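Local coordinates for protein diaminopimelate decarboxylase (Methanocaldococcus jannaschii, PDB 1TWI) that catalyses the pyridoxal-phosphate-dependent decarboxylation of meso-diaminopimelate to L-lysine, the last step of lysine biosynthesis by the diaminopimelate pathway, at residues R13-D17 / G18-I22; P220-E223 / E224-V228; K227-D230 / F231-E234; I320-G323 / M324-M328. All coordinates share one frame; numbering follows the deposited sequence.

The four contacts are local and follow one another along the chain. Contact 1 is a beta hairpin near the N-terminus that runs into helix 21-28. Contacts 2 and 3 are overlapping stretches of helix 219-237, with centres about 10 Å apart, and share Lys227 and Val228. This helix belongs to the parallel beta/alpha barrel that binds pyridoxal phosphate. Contact 4 lies in the loop between strand 316-320 and helix 329-333. Its centre is about 21 Å from that of contact 1 and about 37 Å from that of contact 2. Across the chain's centre from this barrel, contact 4 borders residues lining the pocket of the bound lysine, while contact 1 lies away from the known sites.

Contact 1: R13-D17 / G18-I22; sequences RFFID and GYDAI
The Arg13 guanidinium has Ile22 CD1 over one face, offset toward its rim, and Asp20 OD2 at its edge. The Phe15 ring carries Asp20 CA over one face in a CH-pi contact, 4.0 Å from the ring centroid. At the edge of that ring lies the Gly18 carbonyl, with Phe15 CD2 to Gly18 O at 3.4 Å.

Arg13 and Asp20 form a salt bridge. Arg13 NE gives a nearly straight bond to the syn lone pair of Asp20 OD2, at 2.7 Å. Arg13 NH2 adds weak bonds to both carboxylate oxygens. The guanidinium and carboxylate planes are turned 45° apart, so the pairing is not flat. With CG anti to the backbone N (chi1 -175°), the Asp20 carboxylate reaches Arg13, while OD2 also borders Phe15 CZ. Asp20 is also the N-cap of the helix that starts at Ala21, and its OD1 accepts from Glu23 N.

The backbone makes a tight hairpin with a type I' turn from Ile16 to Tyr19. Ile16 and Tyr19 are its antiparallel hydrogen-bonded pair, with Ile16 N to Tyr19 O at 3.0 Å and Tyr19 N to Ile16 O at 2.9 Å. Phe15 and Asp20 form the non-hydrogen-bonded pair. Phe14 O accepts from Ala21 N at 2.9 Å and from a water that also accepts from Ile22 N.

Strand 13-16 is the middle strand of a small antiparallel sheet, between strands 7-10 and 19-20. Ile16 packs on strands 32-36 and 402-407. Asp17 OD2 is hydrogen-bonded to Ser36 OG and Thr406 OG1, while Tyr19 OH reaches Ser407 O.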
loop_
_atom_site.group_PDB
_atom_site.type_symbol
_atom_site.label_atom_id
_atom_site.label_comp_id
_atom_site.label_asym_id
_atom_site.label_seq_id
_atom_site.Cartn_x
_atom_site.Cartn_y
_atom_site.Cartn_z
ATOM N N ARG A 13 4.180 19.276 -27.259
ATOM C CA ARG A 13 4.249 17.975 -26.597
ATOM C C ARG A 13 5.195 17.993 -25.411
ATOM O O ARG A 13 6.138 18.803 -25.340
ATOM C CB ARG A 13 4.690 16.873 -27.581
ATOM C CG ARG A 13 3.704 16.717 -28.710
ATOM C CD ARG A 13 4.345 16.086 -29.939
ATOM N NE ARG A 13 4.563 14.640 -29.796
ATOM C CZ ARG A 13 3.649 13.680 -30.012
ATOM N NH1 ARG A 13 2.407 13.988 -30.390
ATOM N NH2 ARG A 13 3.996 12.404 -29.880
ATOM N N PHE A 14 4.960 17.073 -24.475
ATOM C CA PHE A 14 5.811 16.988 -23.281
ATOM C C PHE A 14 7.039 16.105 -23.532
ATOM O O PHE A 14 6.926 14.998 -24.080
ATOM C CB PHE A 14 4.965 16.413 -22.118
ATOM C CG PHE A 14 5.700 16.312 -20.780
ATOM C CD1 PHE A 14 6.257 17.433 -20.194
ATOM C CD2 PHE A 14 5.731 15.097 -20.074
ATOM C CE1 PHE A 14 6.847 17.366 -18.869
ATOM C CE2 PHE A 14 6.314 15.013 -18.773
ATOM C CZ PHE A 14 6.869 16.162 -18.182
ATOM N N PHE A 15 8.203 16.569 -23.077
ATOM C CA PHE A 15 9.479 15.832 -23.211
ATOM C C PHE A 15 10.179 15.604 -21.864
ATOM O O PHE A 15 10.109 16.477 -20.992
ATOM C CB PHE A 15 10.468 16.598 -24.136
ATOM C CG PHE A 15 10.104 16.483 -25.642
ATOM C CD1 PHE A 15 9.030 17.198 -26.169
ATOM C CD2 PHE A 15 10.817 15.643 -26.476
ATOM C CE1 PHE A 15 8.673 17.077 -27.534
ATOM C CE2 PHE A 15 10.486 15.502 -27.859
ATOM C CZ PHE A 15 9.420 16.217 -28.383
ATOM N N ILE A 16 10.864 14.462 -21.703
ATOM C CA ILE A 16 11.636 14.180 -20.473
ATOM C C ILE A 16 13.011 13.837 -20.988
ATOM O O ILE A 16 13.155 12.870 -21.757
ATOM C CB ILE A 16 11.073 12.949 -19.666
ATOM C CG1 ILE A 16 9.608 13.240 -19.266
ATOM C CG2 ILE A 16 12.041 12.655 -18.423
ATOM C CD1 ILE A 16 8.759 12.021 -18.956
ATOM N N ASP A 17 14.016 14.626 -20.602
ATOM C CA ASP A 17 15.374 14.412 -21.087
ATOM C C ASP A 17 15.473 14.396 -22.606
ATOM O O ASP A 17 16.335 13.705 -23.178
ATOM C CB ASP A 17 15.959 13.116 -20.556
ATOM C CG ASP A 17 16.349 13.229 -19.108
ATOM O OD1 ASP A 17 16.842 14.306 -18.700
ATOM O OD2 ASP A 17 16.190 12.237 -18.376
ATOM N N GLY A 18 14.591 15.150 -23.262
ATOM C CA GLY A 18 14.651 15.159 -24.713
ATOM C C GLY A 18 13.843 14.046 -25.393
ATOM O O GLY A 18 13.767 14.038 -26.639
ATOM N N TYR A 19 13.259 13.119 -24.621
ATOM C CA TYR A 19 12.451 12.059 -25.237
ATOM C C TYR A 19 10.951 12.399 -25.185
ATOM O O TYR A 19 10.415 12.783 -24.156
ATOM C CB TYR A 19 12.721 10.738 -24.528
ATOM C CG TYR A 19 14.177 10.338 -24.618
ATOM C CD1 TYR A 19 14.685 9.705 -25.771
ATOM C CD2 TYR A 19 15.074 10.606 -23.570
ATOM C CE1 TYR A 19 16.063 9.345 -25.865
ATOM C CE2 TYR A 19 16.432 10.260 -23.677
ATOM C CZ TYR A 19 16.900 9.627 -24.829
ATOM O OH TYR A 19 18.221 9.239 -24.921
ATOM N N ASP A 20 10.277 12.264 -26.308
ATOM C CA ASP A 20 8.828 12.547 -26.401
ATOM C C ASP A 20 8.038 11.612 -25.431
ATOM O O ASP A 20 8.057 10.397 -25.601
ATOM C CB ASP A 20 8.444 12.283 -27.856
ATOM C CG ASP A 20 7.035 12.639 -28.175
ATOM O OD1 ASP A 20 6.112 12.045 -27.593
ATOM O OD2 ASP A 20 6.861 13.506 -29.053
ATOM N N ALA A 21 7.321 12.151 -24.450
ATOM C CA ALA A 21 6.662 11.280 -23.478
ATOM C C ALA A 21 5.582 10.398 -24.050
ATOM O O ALA A 21 5.445 9.231 -23.623
ATOM C CB ALA A 21 6.070 12.088 -22.335
ATOM N N ILE A 22 4.802 10.964 -24.972
ATOM C CA ILE A 22 3.738 10.182 -25.614
ATOM C C ILE A 22 4.353 9.010 -26.382
ATOM O O ILE A 22 3.811 7.898 -26.365
ATOM C CB ILE A 22 2.892 11.072 -26.561
ATOM C CG1 ILE A 22 2.081 12.066 -25.713
ATOM C CG2 ILE A 22 1.859 10.199 -27.332
ATOM C CD1 ILE A 22 1.477 13.180 -26.543
HETATM O O HOH W 1 4.876 13.945 -25.607
#

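Contact 2: P220-E223 / E224-V228; sequences PFIE and ETRKV
Glu223 and Lys227 meet one helical turn apart, and their salt bridge is the tight end of the contact. Lys227 NZ donates to Glu223 OE2 at 2.6 Å, on the syn side and 23° out of the carboxylate plane. Both chains bend to make this bond. Glu223 turns at chi2 (69°), while Lys227 turns at chi2 and again at chi4. The lysine carbons also lie close, with Lys227 CE 3.3 Å from Glu223 OE2. The two charged atoms have further partners: Glu223 OE2 accepts from Asn164 N, and Lys227 NZ donates to Asn162 O.

Thr225 adds a second firm point. Its OG1 donates to Phe221 O at 2.9 Å, and its backbone N donates to the same oxygen at 2.8 Å. The two donors come from opposite faces of the carbonyl plane. The hydroxyl is therefore satisfied within its own helix.

The side of Ile222 and Arg226 is looser. Arg226 is exposed and extended, and it lies alongside Ile222, pointing the same way. Ile222 CG2 approaches Arg226 NE to 3.7 Å. Arg226 NH1 stays 4.3 Å from Glu223 OE1, beyond a salt bridge. A water joins these two charges, donating to Glu223 OE1 and accepting from Arg226 NH1.

These residues form an early part of helix 219-237, which links strands 202-208 and 244-246 in a beta-alpha-beta unit of the barrel. Phe221, Ile222 and Thr225 pack against helix 264-276. Phe221 also lies near Gly250, which binds pyridoxal phosphate.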
loop_
_atom_site.group_PDB
_atom_site.type_symbol
_atom_site.label_atom_id
_atom_site.label_comp_id
_atom_site.label_asym_id
_atom_site.label_seq_id
_atom_site.Cartn_x
_atom_site.Cartn_y
_atom_site.Cartn_z
ATOM N N PRO A 220 13.060 23.154 11.631
ATOM C CA PRO A 220 13.143 21.859 12.344
ATOM C C PRO A 220 14.575 21.270 12.259
ATOM O O PRO A 220 15.103 20.657 13.218
ATOM C CB PRO A 220 12.143 20.973 11.606
ATOM C CG PRO A 220 11.243 21.922 10.897
ATOM C CD PRO A 220 12.096 23.098 10.528
ATOM N N PHE A 221 15.207 21.463 11.106
ATOM C CA PHE A 221 16.568 20.967 10.923
ATOM C C PHE A 221 17.576 21.704 11.792
ATOM O O PHE A 221 18.492 21.086 12.356
ATOM C CB PHE A 221 17.000 21.055 9.455
ATOM C CG PHE A 221 16.201 20.161 8.562
ATOM C CD1 PHE A 221 16.312 18.778 8.668
ATOM C CD2 PHE A 221 15.295 20.692 7.682
ATOM C CE1 PHE A 221 15.522 17.943 7.920
ATOM C CE2 PHE A 221 14.468 19.858 6.897
ATOM C CZ PHE A 221 14.581 18.491 7.011
ATOM N N ILE A 222 17.456 23.022 11.871
ATOM C CA ILE A 222 18.358 23.778 12.742
ATOM C C ILE A 222 18.167 23.255 14.199
ATOM O O ILE A 222 19.135 22.970 14.890
ATOM C CB ILE A 222 17.994 25.324 12.727
ATOM C CG1 ILE A 222 18.277 25.933 11.357
ATOM C CG2 ILE A 222 18.826 26.071 13.760
ATOM C CD1 ILE A 222 17.595 27.316 11.109
ATOM N N GLU A 223 16.925 23.119 14.653
ATOM C CA GLU A 223 16.677 22.674 16.030
ATOM C C GLU A 223 17.206 21.241 16.255
ATOM O O GLU A 223 17.767 20.938 17.302
ATOM C CB GLU A 223 15.172 22.756 16.346
ATOM C CG GLU A 223 14.787 22.271 17.759
ATOM C CD GLU A 223 15.274 23.200 18.872
ATOM O OE1 GLU A 223 15.757 24.340 18.589
ATOM O OE2 GLU A 223 15.153 22.774 20.047
ATOM N N GLU A 224 16.990 20.363 15.281
ATOM C CA GLU A 224 17.554 19.005 15.365
ATOM C C GLU A 224 19.078 19.117 15.495
ATOM O O GLU A 224 19.705 18.475 16.349
ATOM C CB GLU A 224 17.252 18.200 14.062
ATOM C CG GLU A 224 18.083 16.868 13.948
ATOM C CD GLU A 224 18.078 16.239 12.548
ATOM O OE1 GLU A 224 17.654 16.917 11.549
ATOM O OE2 GLU A 224 18.535 15.077 12.420
ATOM N N THR A 225 19.697 19.959 14.672
ATOM C CA THR A 225 21.164 20.017 14.716
ATOM C C THR A 225 21.683 20.534 16.058
ATOM O O THR A 225 22.650 19.974 16.631
ATOM C CB THR A 225 21.720 20.886 13.549
ATOM O OG1 THR A 225 21.268 20.344 12.294
ATOM C CG2 THR A 225 23.200 20.843 13.527
ATOM N N ARG A 226 21.011 21.570 16.575
ATOM C CA ARG A 226 21.421 22.102 17.854
ATOM C C ARG A 226 21.290 21.019 18.950
ATOM O O ARG A 226 22.185 20.836 19.750
ATOM C CB ARG A 226 20.525 23.257 18.266
ATOM C CG ARG A 226 20.611 24.523 17.356
ATOM C CD ARG A 226 19.685 25.616 17.916
ATOM N NE ARG A 226 19.808 26.886 17.199
ATOM C CZ ARG A 226 19.081 27.975 17.467
ATOM N NH1 ARG A 226 18.158 27.928 18.452
ATOM N NH2 ARG A 226 19.327 29.123 16.795
ATOM N N LYS A 227 20.161 20.326 18.985
ATOM C CA LYS A 227 19.965 19.376 20.090
ATOM C C LYS A 227 20.802 18.098 20.000
ATOM O O LYS A 227 21.166 17.497 21.038
ATOM C CB LYS A 227 18.474 19.121 20.245
ATOM C CG LYS A 227 17.703 20.449 20.521
ATOM C CD LYS A 227 18.132 20.974 21.888
ATOM C CE LYS A 227 17.782 22.484 22.083
ATOM N NZ LYS A 227 16.382 22.683 22.374
ATOM N N VAL A 228 21.130 17.706 18.764
ATOM C CA VAL A 228 21.997 16.561 18.555
ATOM C C VAL A 228 23.407 16.979 18.996
ATOM O O VAL A 228 24.078 16.262 19.750
ATOM C CB VAL A 228 22.018 16.100 17.066
ATOM C CG1 VAL A 228 23.175 15.068 16.854
ATOM C CG2 VAL A 228 20.658 15.447 16.709
HETATM O O HOH W 2 16.870 25.989 20.132
#

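Contact 3: K227-D230 / F231-E234; sequences KVMD and FVVE
Helix 219-237 is one of the helices that surround the parallel barrel, and its residues Met229 and Val232 touch across one turn. Met229 SD lies 4.4 Å from Val232 CG2, a modest apolar contact. More of the packing here is of side-chain carbons against the carbonyls of the preceding turn. Val232 CG2 stands 3.5 Å from Val228 O, and Val233 CG2 is equally close to Met229 O. Each of these branches is anti to its own carbonyl carbon and beside its backbone N, which brings it back toward the preceding turn. Phe231 CB rests 3.4 Å from Val228 O.

Four backbone bonds of the alpha-helical pattern tie the two halves. Phe231 N to Lys227 O is the longest at 3.1 Å. Val232 N bonds to Val228 O. Val233 N and Glu234 N continue the series to Met229 O and Asp230 O.

The helix carries the chain from strand 202-208 to strand 244-246, as in a beta-alpha-beta crossover. Val228 and Val232 face the barrel wall and pack on Val207 and Val245, one from each of those strands. The first torsion of Phe231 (chi1 -175°) sets CG opposite the backbone N and carries the ring out of this turn to the neighbouring helix 188-198, where it meets Ala189 and Ile193. Met229 and Val233 both touch Tyr278, whose hydroxyl is hydrogen-bonded to Asp230 OD1.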
loop_
_atom_site.group_PDB
_atom_site.type_symbol
_atom_site.label_atom_id
_atom_site.label_comp_id
_atom_site.label_asym_id
_atom_site.label_seq_id
_atom_site.Cartn_x
_atom_site.Cartn_y
_atom_site.Cartn_z
ATOM N N LYS A 227 20.161 20.326 18.985
ATOM C CA LYS A 227 19.965 19.376 20.090
ATOM C C LYS A 227 20.802 18.098 20.000
ATOM O O LYS A 227 21.166 17.497 21.038
ATOM C CB LYS A 227 18.474 19.121 20.245
ATOM C CG LYS A 227 17.703 20.449 20.521
ATOM C CD LYS A 227 18.132 20.974 21.888
ATOM C CE LYS A 227 17.782 22.484 22.083
ATOM N NZ LYS A 227 16.382 22.683 22.374
ATOM N N VAL A 228 21.130 17.706 18.764
ATOM C CA VAL A 228 21.997 16.561 18.555
ATOM C C VAL A 228 23.407 16.979 18.996
ATOM O O VAL A 228 24.078 16.262 19.750
ATOM C CB VAL A 228 22.018 16.100 17.066
ATOM C CG1 VAL A 228 23.175 15.068 16.854
ATOM C CG2 VAL A 228 20.658 15.447 16.709
ATOM N N MET A 229 23.855 18.151 18.574
ATOM C CA MET A 229 25.172 18.582 18.991
ATOM C C MET A 229 25.244 18.814 20.515
ATOM O O MET A 229 26.301 18.557 21.142
ATOM C CB MET A 229 25.603 19.851 18.189
ATOM C CG MET A 229 25.902 19.570 16.687
ATOM S SD MET A 229 27.143 18.237 16.410
ATOM C CE MET A 229 28.711 19.118 16.729
ATOM N N ASP A 230 24.161 19.328 21.113
ATOM C CA ASP A 230 24.162 19.506 22.559
ATOM C C ASP A 230 24.411 18.134 23.202
ATOM O O ASP A 230 25.083 18.023 24.236
ATOM C CB ASP A 230 22.805 19.996 23.080
ATOM C CG ASP A 230 22.541 21.496 22.791
ATOM O OD1 ASP A 230 23.455 22.224 22.376
ATOM O OD2 ASP A 230 21.401 21.902 23.016
ATOM N N PHE A 231 23.846 17.080 22.616
ATOM C CA PHE A 231 24.054 15.746 23.203
ATOM C C PHE A 231 25.513 15.284 22.985
ATOM O O PHE A 231 26.091 14.585 23.840
ATOM C CB PHE A 231 23.028 14.724 22.645
ATOM C CG PHE A 231 23.121 13.358 23.300
ATOM C CD1 PHE A 231 22.804 13.213 24.643
ATOM C CD2 PHE A 231 23.577 12.250 22.582
ATOM C CE1 PHE A 231 22.941 11.950 25.311
ATOM C CE2 PHE A 231 23.726 10.963 23.228
ATOM C CZ PHE A 231 23.393 10.850 24.603
ATOM N N VAL A 232 26.108 15.654 21.858
ATOM C CA VAL A 232 27.514 15.289 21.618
ATOM C C VAL A 232 28.367 15.979 22.698
ATOM O O VAL A 232 29.355 15.407 23.203
ATOM C CB VAL A 232 27.961 15.666 20.147
ATOM C CG1 VAL A 232 29.412 15.343 19.928
ATOM C CG2 VAL A 232 27.150 14.765 19.107
ATOM N N VAL A 233 27.983 17.200 23.074
ATOM C CA VAL A 233 28.721 17.908 24.146
ATOM C C VAL A 233 28.515 17.128 25.456
ATOM O O VAL A 233 29.483 16.857 26.180
ATOM C CB VAL A 233 28.231 19.383 24.345
ATOM C CG1 VAL A 233 28.900 20.001 25.606
ATOM C CG2 VAL A 233 28.598 20.221 23.118
ATOM N N GLU A 234 27.274 16.774 25.773
ATOM C CA GLU A 234 27.005 15.977 26.979
ATOM C C GLU A 234 27.857 14.679 27.013
ATOM O O GLU A 234 28.401 14.299 28.075
ATOM C CB GLU A 234 25.519 15.636 27.077
ATOM C CG GLU A 234 25.108 14.903 28.383
ATOM C CD GLU A 234 23.601 14.564 28.456
ATOM O OE1 GLU A 234 23.188 13.828 29.401
ATOM O OE2 GLU A 234 22.815 15.012 27.584
#

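Contact 4: I320-G323 / M324-M328; sequences IDAG and MNDMM
Asp326 turns its carboxylate back along the loop to Gly323. OD2 accepts from Gly323 N at 2.7 Å through its anti lone pair, the one away from OD1. The N-H...O angle of 138° shows a bent bond. CG lies beside the backbone N (chi1 -55°), and this places OD2 over the preceding residues, 3.4 Å from Ala322 CA.

Gly323 O is held from the other end of the turn. Asp326 N donates to it at 2.8 Å from 45° above the carbonyl plane. Met327 N donates at 3.3 Å, within that plane. One peptide oxygen thus takes two bonds from different directions. Asn325 brings its OD1 near Gly323 C, at 3.8 Å, while its ND2 makes a weak bond to Asn393 O.

The Met324 side chain touches Glu359, which lines the pocket of the bound lysine. Met324 N donates to Asp362 OD1. Met328 packs on Met332 of the second subunit.

The buried Asp326 carboxylate has its OD2 satisfied by a backbone N-H, which probably favours the charged form. This bond and the double grip on Gly323 O help hold the loop shape before helix 329-333, which carries Arg329 and Tyr333. Both line the lysine pocket and probably bind substrate.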
loop_
_atom_site.group_PDB
_atom_site.type_symbol
_atom_site.label_atom_id
_atom_site.label_comp_id
_atom_site.label_asym_id
_atom_site.label_seq_id
_atom_site.Cartn_x
_atom_site.Cartn_y
_atom_site.Cartn_z
ATOM N N ILE A 320 -7.793 6.891 -16.079
ATOM C CA ILE A 320 -6.562 6.444 -16.696
ATOM C C ILE A 320 -6.118 5.042 -16.276
ATOM O O ILE A 320 -6.623 4.493 -15.276
ATOM C CB ILE A 320 -5.395 7.465 -16.426
ATOM C CG1 ILE A 320 -5.153 7.612 -14.912
ATOM C CG2 ILE A 320 -5.749 8.881 -17.068
ATOM C CD1 ILE A 320 -3.936 8.486 -14.638
ATOM N N ASP A 321 -5.167 4.457 -17.020
ATOM C CA ASP A 321 -4.724 3.111 -16.679
ATOM C C ASP A 321 -3.666 2.986 -15.583
ATOM O O ASP A 321 -3.220 1.876 -15.266
ATOM C CB ASP A 321 -4.364 2.292 -17.937
ATOM C CG ASP A 321 -3.294 2.921 -18.786
ATOM O OD1 ASP A 321 -2.537 3.811 -18.288
ATOM O OD2 ASP A 321 -3.204 2.505 -19.980
ATOM N N ALA A 322 -3.283 4.117 -15.009
ATOM C CA ALA A 322 -2.415 4.124 -13.834
ATOM C C ALA A 322 -3.406 4.089 -12.671
ATOM O O ALA A 322 -4.524 4.624 -12.767
ATOM C CB ALA A 322 -1.588 5.401 -13.747
ATOM N N GLY A 323 -2.996 3.526 -11.545
ATOM C CA GLY A 323 -3.919 3.434 -10.424
ATOM C C GLY A 323 -3.159 3.426 -9.113
ATOM O O GLY A 323 -1.931 3.345 -9.094
ATOM N N MET A 324 -3.882 3.487 -8.003
ATOM C CA MET A 324 -3.231 3.519 -6.703
ATOM C C MET A 324 -2.242 2.345 -6.461
ATOM O O MET A 324 -1.280 2.511 -5.705
ATOM C CB MET A 324 -4.284 3.559 -5.584
ATOM C CG MET A 324 -5.152 2.293 -5.493
ATOM S SD MET A 324 -6.371 2.428 -4.162
ATOM C CE MET A 324 -5.382 1.917 -2.694
ATOM N N ASN A 325 -2.480 1.175 -7.054
ATOM C CA ASN A 325 -1.532 0.059 -6.846
ATOM C C ASN A 325 -0.133 0.412 -7.503
ATOM O O ASN A 325 0.937 -0.099 -7.101
ATOM C CB ASN A 325 -2.104 -1.231 -7.475
ATOM C CG ASN A 325 -2.138 -1.155 -8.997
ATOM O OD1 ASN A 325 -2.928 -0.383 -9.595
ATOM N ND2 ASN A 325 -1.259 -1.930 -9.638
ATOM N N ASP A 326 -0.162 1.259 -8.532
ATOM C CA ASP A 326 1.089 1.702 -9.209
ATOM C C ASP A 326 1.804 2.832 -8.423
ATOM O O ASP A 326 3.043 2.966 -8.481
ATOM C CB ASP A 326 0.785 2.269 -10.621
ATOM C CG ASP A 326 0.017 1.281 -11.505
ATOM O OD1 ASP A 326 0.516 0.151 -11.691
ATOM O OD2 ASP A 326 -1.069 1.638 -12.006
ATOM N N MET A 327 1.022 3.655 -7.731
ATOM C CA MET A 327 1.553 4.828 -7.043
ATOM C C MET A 327 0.513 5.171 -5.983
ATOM O O MET A 327 -0.547 5.728 -6.282
ATOM C CB MET A 327 1.698 5.961 -8.043
ATOM C CG MET A 327 2.803 6.966 -7.649
ATOM S SD MET A 327 2.298 8.171 -6.381
ATOM C CE MET A 327 1.225 9.355 -7.411
ATOM N N MET A 328 0.842 4.829 -4.746
ATOM C CA MET A 328 -0.071 4.943 -3.620
ATOM C C MET A 328 -0.173 6.276 -2.898
ATOM O O MET A 328 -1.036 6.400 -2.010
ATOM C CB MET A 328 0.318 3.899 -2.566
ATOM C CG MET A 328 0.164 2.443 -3.042
ATOM S SD MET A 328 -1.605 1.988 -2.898
ATOM C CE MET A 328 -1.580 1.641 -1.099
#